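Local coordinates for transmembrane beta-barrels (Synthetic construct, PDB 6X9Z), which is a de novo designed transmembrane beta-barrel, an eight-stranded antiparallel sheet closed on itself, probably built to fold within a lipid membrane, at residues M9-V14 with F37-Y42. Numbering follows the deposited sequence.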
ATOM      1  N   MET A   9       3.171 -10.325  -2.164  1.00 33.66           N
ATOM      2  CA  MET A   9       1.776 -10.057  -2.468  1.00 33.66           C
ATOM      3  C   MET A   9       1.694  -8.907  -3.455  1.00 33.33           C
ATOM      4  O   MET A   9       2.301  -7.856  -3.238  1.00 33.09           O
ATOM      5  CB  MET A   9       0.986  -9.748  -1.198  1.00 33.34           C
ATOM      6  CG  MET A   9       0.751 -10.987  -0.350  1.00 34.25           C
ATOM      7  SD  MET A   9      -0.372 -10.633   0.998  1.00 35.80           S
ATOM      8  CE  MET A   9       0.652  -9.505   1.932  1.00 37.15           C
ATOM      9  N   VAL A  10       0.960  -9.126  -4.538  1.00 32.90           N
ATOM     10  CA  VAL A  10       0.661  -8.086  -5.511  1.00 32.30           C
ATOM     11  C   VAL A  10      -0.686  -7.484  -5.147  1.00 32.41           C
ATOM     12  O   VAL A  10      -1.645  -8.212  -4.866  1.00 31.75           O
ATOM     13  CB  VAL A  10       0.642  -8.655  -6.940  1.00 31.88           C
ATOM     14  CG1 VAL A  10       0.133  -7.611  -7.919  1.00 32.39           C
ATOM     15  CG2 VAL A  10       2.028  -9.131  -7.333  1.00 32.48           C
ATOM     16  N   TYR A  11      -0.756  -6.156  -5.140  1.00 31.42           N
ATOM     17  CA  TYR A  11      -1.970  -5.455  -4.773  1.00 31.17           C
ATOM     18  C   TYR A  11      -2.358  -4.480  -5.874  1.00 31.65           C
ATOM     19  O   TYR A  11      -1.517  -4.036  -6.662  1.00 31.38           O
ATOM     20  CB  TYR A  11      -1.807  -4.709  -3.442  1.00 30.88           C
ATOM     21  CG  TYR A  11      -0.826  -3.555  -3.471  1.00 32.13           C
ATOM     22  CD1 TYR A  11      -1.233  -2.284  -3.861  1.00 32.28           C
ATOM     23  CD2 TYR A  11       0.498  -3.726  -3.085  1.00 32.78           C
ATOM     24  CE1 TYR A  11      -0.358  -1.222  -3.882  1.00 32.90           C
ATOM     25  CE2 TYR A  11       1.388  -2.664  -3.102  1.00 33.57           C
ATOM     26  CZ  TYR A  11       0.951  -1.412  -3.503  1.00 34.15           C
ATOM     27  OH  TYR A  11       1.824  -0.346  -3.521  1.00 35.75           O
ATOM     28  N   VAL A  12      -3.646  -4.161  -5.919  1.00 31.00           N
ATOM     29  CA  VAL A  12      -4.162  -3.090  -6.762  1.00 31.37           C
ATOM     30  C   VAL A  12      -5.187  -2.322  -5.942  1.00 31.75           C
ATOM     31  O   VAL A  12      -6.098  -2.919  -5.359  1.00 31.33           O
ATOM     32  CB  VAL A  12      -4.778  -3.623  -8.071  1.00 30.96           C
ATOM     33  CG1 VAL A  12      -3.680  -4.073  -9.022  1.00 30.53           C
ATOM     34  CG2 VAL A  12      -5.723  -4.773  -7.789  1.00 30.52           C
ATOM     35  N   VAL A  13      -5.024  -1.003  -5.862  1.00 31.92           N
ATOM     36  CA  VAL A  13      -5.901  -0.192  -5.031  1.00 32.30           C
ATOM     37  C   VAL A  13      -6.344   1.042  -5.797  1.00 32.62           C
ATOM     38  O   VAL A  13      -5.665   1.525  -6.705  0.88 33.03           O
ATOM     39  CB  VAL A  13      -5.243   0.229  -3.698  1.00 32.15           C
ATOM     40  CG1 VAL A  13      -4.774  -0.985  -2.930  1.00 31.20           C
ATOM     41  CG2 VAL A  13      -4.097   1.205  -3.942  1.00 33.18           C
ATOM     42  N   VAL A  14      -7.508   1.546  -5.406  1.00 32.94           N
ATOM     43  CA  VAL A  14      -8.022   2.825  -5.870  1.00 33.46           C
ATOM     44  C   VAL A  14      -8.080   3.746  -4.660  1.00 33.71           C
ATOM     45  O   VAL A  14      -8.655   3.386  -3.625  1.00 33.52           O
ATOM     46  CB  VAL A  14      -9.398   2.681  -6.540  1.00 32.96           C
ATOM     47  CG1 VAL A  14     -10.317   1.794  -5.703  1.00 33.13           C
ATOM     48  CG2 VAL A  14     -10.016   4.046  -6.770  1.00 33.73           C
ATOM     49  N   PHE A  37       8.486  -4.878   5.989  1.00 30.42           N
ATOM     50  CA  PHE A  37       8.209  -5.216   4.604  1.00 30.64           C
ATOM     51  C   PHE A  37       8.624  -4.058   3.711  1.00 31.51           C
ATOM     52  O   PHE A  37       8.676  -2.906   4.149  1.00 30.70           O
ATOM     53  CB  PHE A  37       6.728  -5.561   4.379  1.00 30.72           C
ATOM     54  CG  PHE A  37       5.778  -4.418   4.634  1.00 30.89           C
ATOM     55  CD1 PHE A  37       5.329  -3.627   3.589  1.00 31.21           C
ATOM     56  CD2 PHE A  37       5.317  -4.152   5.915  1.00 30.74           C
ATOM     57  CE1 PHE A  37       4.452  -2.584   3.819  1.00 31.26           C
ATOM     58  CE2 PHE A  37       4.444  -3.106   6.150  1.00 30.62           C
ATOM     59  CZ  PHE A  37       4.007  -2.327   5.101  1.00 30.82           C
ATOM     60  N   LEU A  38       8.942  -4.386   2.465  1.00 30.44           N
ATOM     61  CA  LEU A  38       9.199  -3.400   1.432  1.00 31.44           C
ATOM     62  C   LEU A  38       7.955  -3.249   0.573  1.00 32.19           C
ATOM     63  O   LEU A  38       7.154  -4.176   0.437  1.00 31.94           O
ATOM     64  CB  LEU A  38      10.399  -3.800   0.569  1.00 30.46           C
ATOM     65  CG  LEU A  38      11.710  -3.927   1.349  1.00 30.41           C
ATOM     66  CD1 LEU A  38      12.840  -4.446   0.467  1.00 29.94           C
ATOM     67  CD2 LEU A  38      12.089  -2.594   1.979  1.00 30.08           C
ATOM     68  N   ASP A  39       7.791  -2.054   0.014  1.00 32.86           N
ATOM     69  CA  ASP A  39       6.645  -1.739  -0.824  1.00 33.54           C
ATOM     70  C   ASP A  39       7.150  -0.982  -2.040  1.00 34.12           C
ATOM     71  O   ASP A  39       7.881   0.002  -1.903  1.00 34.88           O
ATOM     72  CB  ASP A  39       5.609  -0.909  -0.057  1.00 33.64           C
ATOM     73  CG  ASP A  39       4.260  -0.864  -0.750  1.00 35.13           C
ATOM     74  OD1 ASP A  39       4.220  -0.840  -1.999  0.61 35.08           O
ATOM     75  OD2 ASP A  39       3.230  -0.849  -0.043  0.52 35.39           O
ATOM     76  N   VAL A  40       6.793  -1.470  -3.219  1.00 34.16           N
ATOM     77  CA  VAL A  40       7.007  -0.770  -4.475  1.00 35.36           C
ATOM     78  C   VAL A  40       5.687  -0.783  -5.224  1.00 35.73           C
ATOM     79  O   VAL A  40       4.883  -1.713  -5.093  1.00 34.89           O
ATOM     80  CB  VAL A  40       8.128  -1.404  -5.328  1.00 36.31           C
ATOM     81  CG1 VAL A  40       9.462  -1.333  -4.595  1.00 36.19           C
ATOM     82  CG2 VAL A  40       7.784  -2.845  -5.668  1.00 35.85           C
ATOM     83  N   GLY A  41       5.457   0.264  -6.007  1.00 36.05           N
ATOM     84  CA  GLY A  41       4.220   0.350  -6.749  1.00 36.27           C
ATOM     85  C   GLY A  41       4.220   1.452  -7.783  1.00 37.53           C
ATOM     86  O   GLY A  41       4.882   2.479  -7.612  1.00 39.00           O
ATOM     87  N   TYR A  42       3.489   1.238  -8.871  1.00 37.35           N
ATOM     88  CA  TYR A  42       3.311   2.231  -9.920  1.00 38.14           C
ATOM     89  C   TYR A  42       1.875   2.727  -9.851  1.00 37.80           C
ATOM     90  O   TYR A  42       0.937   1.922  -9.807  1.00 36.61           O
ATOM     91  CB  TYR A  42       3.623   1.643 -11.296  1.00 39.23           C
ATOM     92  CG  TYR A  42       3.602   2.645 -12.433  1.00 41.28           C
ATOM     93  CD1 TYR A  42       4.755   3.315 -12.821  1.00 42.09           C
ATOM     94  CD2 TYR A  42       2.428   2.913 -13.123  1.00 41.71           C
ATOM     95  CE1 TYR A  42       4.736   4.228 -13.864  1.00 44.21           C
ATOM     96  CE2 TYR A  42       2.400   3.822 -14.164  1.00 43.02           C
ATOM     97  CZ  TYR A  42       3.558   4.475 -14.532  1.00 44.19           C
ATOM     98  OH  TYR A  42       3.536   5.382 -15.571  1.00 49.95           O
TER
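Tyr11 and Gly41 are the closest CA pair, 8.7 Å apart, and the two strand segments run in the same general sense with 48° between their directions, too far apart to pair directly; strand 22-31 lies between them, antiparallel to both. Side chains must therefore span the gap, and the link is one hydrogen bond, Tyr11 OH donating to Asp39 OD1 at 2.9 Å. The acceptor uses its syn lone pair and sits at the ring edge, near the ring plane, while the carboxylate is turned 77° from that plane. Asp39 OD2 is engaged by Gln29 and in a salt bridge by Lys71. Tyr11 OH also lies 4.1 Å from Gly41 CA, and a beta carbon there would collide with the hydroxyl. A phenylalanine in place of Tyr11 is likely to leave Asp39 OD1 without its phenol donor, and so to weaken the link across the intervening strand. The buried Tyr11-Asp39 pair, with Tyr11 CG between the backbone N and the carbonyl carbon (chi1 67°), is consistent with the Tyr-Gly-Asp/Glu "mortise-tenon" motif of transmembrane beta-barrels, Gly27 of the intervening strand being the probable glycine, here joining first and third strands inside the barrel.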